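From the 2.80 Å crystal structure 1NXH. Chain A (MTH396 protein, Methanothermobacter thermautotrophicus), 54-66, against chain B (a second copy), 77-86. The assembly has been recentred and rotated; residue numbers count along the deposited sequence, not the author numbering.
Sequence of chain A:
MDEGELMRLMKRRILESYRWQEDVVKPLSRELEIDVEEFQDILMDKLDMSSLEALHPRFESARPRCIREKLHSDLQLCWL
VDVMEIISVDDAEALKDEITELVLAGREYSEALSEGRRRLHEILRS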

# COMPACT_ATOMS: atom_id res chain seq x y z
N ALA A 54 -22.87 -11.84 -4.27
CA ALA A 54 -22.01 -11.82 -5.45
C ALA A 54 -20.57 -11.46 -5.04
O ALA A 54 -19.61 -11.89 -5.68
N LEU A 55 -20.46 -10.69 -3.97
CA LEU A 55 -19.18 -10.22 -3.45
C LEU A 55 -18.11 -11.22 -3.04
O LEU A 55 -17.01 -11.23 -3.59
N HIS A 56 -18.43 -12.06 -2.06
CA HIS A 56 -17.46 -13.02 -1.54
C HIS A 56 -16.61 -13.73 -2.59
O HIS A 56 -15.40 -13.58 -2.62
N PRO A 57 -17.23 -14.53 -3.46
CA PRO A 57 -16.42 -15.21 -4.47
C PRO A 57 -15.46 -14.21 -5.11
O PRO A 57 -14.24 -14.44 -5.18
N ARG A 58 -16.03 -13.09 -5.58
CA ARG A 58 -15.27 -12.04 -6.23
C ARG A 58 -14.17 -11.58 -5.32
O ARG A 58 -13.07 -11.24 -5.75
N PHE A 59 -14.48 -11.59 -4.03
CA PHE A 59 -13.53 -11.17 -3.01
C PHE A 59 -12.39 -12.17 -2.87
O PHE A 59 -11.23 -11.79 -2.74
N GLU A 60 -12.72 -13.46 -2.89
CA GLU A 60 -11.70 -14.49 -2.76
C GLU A 60 -10.75 -14.52 -3.94
O GLU A 60 -9.57 -14.83 -3.77
N SER A 61 -11.24 -14.16 -5.12
CA SER A 61 -10.40 -14.19 -6.31
C SER A 61 -9.51 -12.97 -6.45
O SER A 61 -8.69 -12.90 -7.36
N ALA A 62 -9.67 -12.00 -5.57
CA ALA A 62 -8.86 -10.79 -5.65
C ALA A 62 -7.97 -10.66 -4.43
O ALA A 62 -7.01 -9.89 -4.44
N ARG A 63 -8.32 -11.40 -3.39
CA ARG A 63 -7.55 -11.38 -2.15
C ARG A 63 -6.05 -11.40 -2.48
O ARG A 63 -5.29 -10.61 -1.94
N PRO A 64 -5.62 -12.29 -3.40
CA PRO A 64 -4.20 -12.37 -3.77
C PRO A 64 -3.65 -11.09 -4.39
O PRO A 64 -2.66 -10.51 -3.93
N ARG A 65 -4.31 -10.67 -5.46
CA ARG A 65 -3.96 -9.45 -6.19
C ARG A 65 -3.84 -8.26 -5.23
O ARG A 65 -2.89 -7.50 -5.29
N CYS A 66 -4.81 -8.13 -4.33
CA CYS A 66 -4.80 -7.03 -3.40
C CYS A 66 -3.67 -7.08 -2.39
O CYS A 66 -3.22 -6.05 -1.88
N LEU B 77 -7.97 0.79 -0.35
CA LEU B 77 -8.75 1.10 -1.53
C LEU B 77 -8.86 -0.00 -2.57
O LEU B 77 -9.64 0.11 -3.52
N CYS B 78 -8.08 -1.08 -2.39
CA CYS B 78 -8.13 -2.20 -3.32
C CYS B 78 -9.48 -2.87 -3.12
O CYS B 78 -10.08 -3.39 -4.06
N TRP B 79 -9.95 -2.85 -1.88
CA TRP B 79 -11.23 -3.45 -1.53
C TRP B 79 -12.37 -2.47 -1.69
O TRP B 79 -13.32 -2.74 -2.41
N LEU B 80 -12.25 -1.34 -1.00
CA LEU B 80 -13.28 -0.31 -1.03
C LEU B 80 -13.67 0.13 -2.42
O LEU B 80 -14.81 0.55 -2.64
N VAL B 81 -12.75 0.02 -3.37
CA VAL B 81 -13.03 0.43 -4.73
C VAL B 81 -12.95 -0.66 -5.78
O VAL B 81 -13.97 -1.14 -6.28
N ASP B 82 -11.73 -1.07 -6.13
CA ASP B 82 -11.57 -2.10 -7.14
C ASP B 82 -12.53 -3.28 -6.91
O ASP B 82 -13.22 -3.72 -7.84
N VAL B 83 -12.62 -3.78 -5.69
CA VAL B 83 -13.48 -4.92 -5.42
C VAL B 83 -14.91 -4.66 -5.01
O VAL B 83 -15.83 -4.97 -5.75
N MSE B 84 -15.09 -4.10 -3.81
CA MSE B 84 -16.42 -3.85 -3.31
C MSE B 84 -17.16 -2.71 -3.99
O MSE B 84 -18.38 -2.76 -4.15
N GLU B 85 -16.42 -1.68 -4.40
CA GLU B 85 -17.03 -0.53 -5.07
C GLU B 85 -17.94 0.25 -4.11
O GLU B 85 -18.98 0.77 -4.49
N ILE B 86 -17.53 0.33 -2.85
CA ILE B 86 -18.30 1.05 -1.86
C ILE B 86 -17.97 2.52 -2.02
O ILE B 86 -18.71 3.39 -1.55

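The two copies meet through a run of chain A side chains that packs against a single stretch of chain B, with 595 Å² buried between the stretches. Leu55(A) opens the contact. Its CA-to-CB bond points toward chain B, and with chi1 at -97°, between wells, and chi2 t, CD1 lies 4.0 Å from CE of the selenomethionine Met84(B), while CD2 comes 4.4 Å from CG1 of Val83(B). His56(A) points away and takes no part.

One turn on, Arg58(A) (chi1 t, chi2 t, chi3 p) reaches the chain B backbone, where NH2 donates a hydrogen bond of 2.7 Å to Val83(B) O. The acceptor lies near the guanidinium plane and the N-H...O angle is 165°, so the bond is well directed. Glu85(B) adds only charge: its OE2 is 4.4 Å from Arg58(A) NH2 and well out of the guanidinium plane.

Phe59(A), chi1 t, leaves its backbone sideways, yet its ring forms an offset stack with the six-membered ring of Trp79(B), the planes inclined by 19° and CE1 3.2 Å from Trp79(B) CE3. Ala62(A) CB sits 3.7 Å from CG2 of Val83(B). Although Arg63(A) points away overall, its CA lies 3.3 Å from Trp79(B) CH2, at the indole edge.

Arg65(A) (chi1 t, chi2 t, chi3 p) brings NH2 to 3.8 Å from CG2 of Val83(B), whose side chain fits as a knob among Leu55(A), Phe59(A), Arg65(A) and Cys66(A). Finally, Cys66(A), chi1 m, is covalently joined to Cys78(B), chi1 t, by a 2.0 Å SG–SG disulfide with chi3 of -86°. Cys66(A) SG also lies over the Trp79(B) face opposite Phe59(A), so the indole is sandwiched between sulfur and phenyl ring.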

# COMPACT_ATOMS: atom_id res chain seq x y z
CB ALA A 54 -22.53 -10.80 -6.47
CB LEU A 55 -19.41 -9.29 -2.28
CG LEU A 55 -19.38 -7.81 -2.64
CD1 LEU A 55 -19.43 -6.98 -1.37
CD2 LEU A 55 -18.11 -7.51 -3.40
CB HIS A 56 -18.13 -14.03 -0.62
CG HIS A 56 -17.19 -14.58 0.40
ND1 HIS A 56 -16.33 -15.62 0.13
CD2 HIS A 56 -16.91 -14.17 1.66
CE1 HIS A 56 -15.55 -15.82 1.18
NE2 HIS A 56 -15.88 -14.96 2.12
CB PRO A 57 -17.46 -15.70 -5.49
CG PRO A 57 -18.67 -15.90 -4.68
CD PRO A 57 -18.67 -14.72 -3.71
CB ARG A 58 -16.18 -10.87 -6.57
CG ARG A 58 -15.61 -9.98 -7.63
CD ARG A 58 -16.67 -9.06 -8.14
NE ARG A 58 -16.87 -7.92 -7.26
CZ ARG A 58 -18.06 -7.46 -6.88
NH1 ARG A 58 -19.17 -8.06 -7.30
NH2 ARG A 58 -18.15 -6.38 -6.11
CB PHE A 59 -14.24 -11.02 -1.68
CG PHE A 59 -13.36 -10.52 -0.58
CD1 PHE A 59 -13.47 -9.21 -0.13
CD2 PHE A 59 -12.42 -11.36 0.02
CE1 PHE A 59 -12.66 -8.74 0.90
CE2 PHE A 59 -11.59 -10.90 1.06
CZ PHE A 59 -11.71 -9.59 1.50
CB GLU A 60 -12.34 -15.87 -2.61
CG GLU A 60 -12.77 -16.18 -1.19
CD GLU A 60 -11.78 -15.65 -0.16
OE1 GLU A 60 -11.86 -14.44 0.17
OE2 GLU A 60 -10.92 -16.43 0.32
CB SER A 61 -11.24 -14.35 -7.57
OG SER A 61 -12.02 -13.19 -7.81
CB ALA A 62 -9.73 -9.58 -5.79
CB ARG A 63 -7.95 -12.58 -1.28
CG ARG A 63 -7.04 -12.90 -0.09
CD ARG A 63 -7.49 -12.26 1.23
NE ARG A 63 -6.61 -12.67 2.33
CZ ARG A 63 -6.62 -13.88 2.89
NH1 ARG A 63 -7.49 -14.81 2.47
NH2 ARG A 63 -5.74 -14.18 3.84
CB PRO A 64 -4.17 -13.56 -4.74
CG PRO A 64 -5.51 -13.49 -5.39
CD PRO A 64 -6.41 -13.23 -4.21
CB ARG A 65 -5.05 -9.20 -7.23
CG ARG A 65 -4.98 -7.87 -7.93
CD ARG A 65 -5.96 -7.88 -9.11
NE ARG A 65 -7.36 -7.75 -8.73
CZ ARG A 65 -7.88 -6.66 -8.16
NH1 ARG A 65 -7.10 -5.61 -7.89
NH2 ARG A 65 -9.17 -6.61 -7.88
CB CYS A 66 -6.14 -6.95 -2.69
SG CYS A 66 -7.46 -6.20 -3.72
CB LEU B 77 -8.24 2.40 -2.16
CG LEU B 77 -8.35 3.62 -1.24
CD1 LEU B 77 -8.06 4.86 -2.05
CD2 LEU B 77 -9.74 3.72 -0.62
CB CYS B 78 -7.02 -3.21 -3.02
SG CYS B 78 -6.68 -4.42 -4.35
CB TRP B 79 -11.23 -3.91 -0.08
CG TRP B 79 -10.07 -4.77 0.24
CD1 TRP B 79 -8.95 -4.41 0.92
CD2 TRP B 79 -9.87 -6.12 -0.20
NE1 TRP B 79 -8.05 -5.46 0.93
CE2 TRP B 79 -8.59 -6.52 0.25
CE3 TRP B 79 -10.64 -7.03 -0.94
CZ2 TRP B 79 -8.06 -7.79 -0.02
CZ3 TRP B 79 -10.12 -8.29 -1.21
CH2 TRP B 79 -8.83 -8.66 -0.75
CB LEU B 80 -12.80 0.90 -0.24
CG LEU B 80 -12.55 0.49 1.21
CD1 LEU B 80 -11.80 1.58 1.98
CD2 LEU B 80 -13.89 0.17 1.85
CB VAL B 81 -12.07 1.52 -5.18
CG1 VAL B 81 -12.54 2.06 -6.52
CG2 VAL B 81 -11.98 2.62 -4.12
CB ASP B 82 -10.12 -2.61 -7.18
CG ASP B 82 -9.15 -1.59 -7.78
OD1 ASP B 82 -9.56 -0.87 -8.72
OD2 ASP B 82 -7.99 -1.52 -7.32
CB VAL B 83 -12.84 -5.84 -4.35
CG1 VAL B 83 -13.83 -6.93 -3.95
CG2 VAL B 83 -11.55 -6.48 -4.91
CB MSE B 84 -16.36 -3.62 -1.79
CG MSE B 84 -15.65 -4.76 -1.07
SE MSE B 84 -15.49 -4.56 0.82
CE MSE B 84 -17.35 -4.76 1.24
CB GLU B 85 -17.83 -0.98 -6.28
CG GLU B 85 -16.98 -1.54 -7.42
CD GLU B 85 -17.79 -2.34 -8.44
OE1 GLU B 85 -17.23 -2.74 -9.49
OE2 GLU B 85 -18.99 -2.57 -8.18
CB ILE B 86 -17.90 0.60 -0.46
CG1 ILE B 86 -18.04 -0.91 -0.36
CG2 ILE B 86 -18.77 1.27 0.56
CD1 ILE B 86 -17.10 -1.53 0.65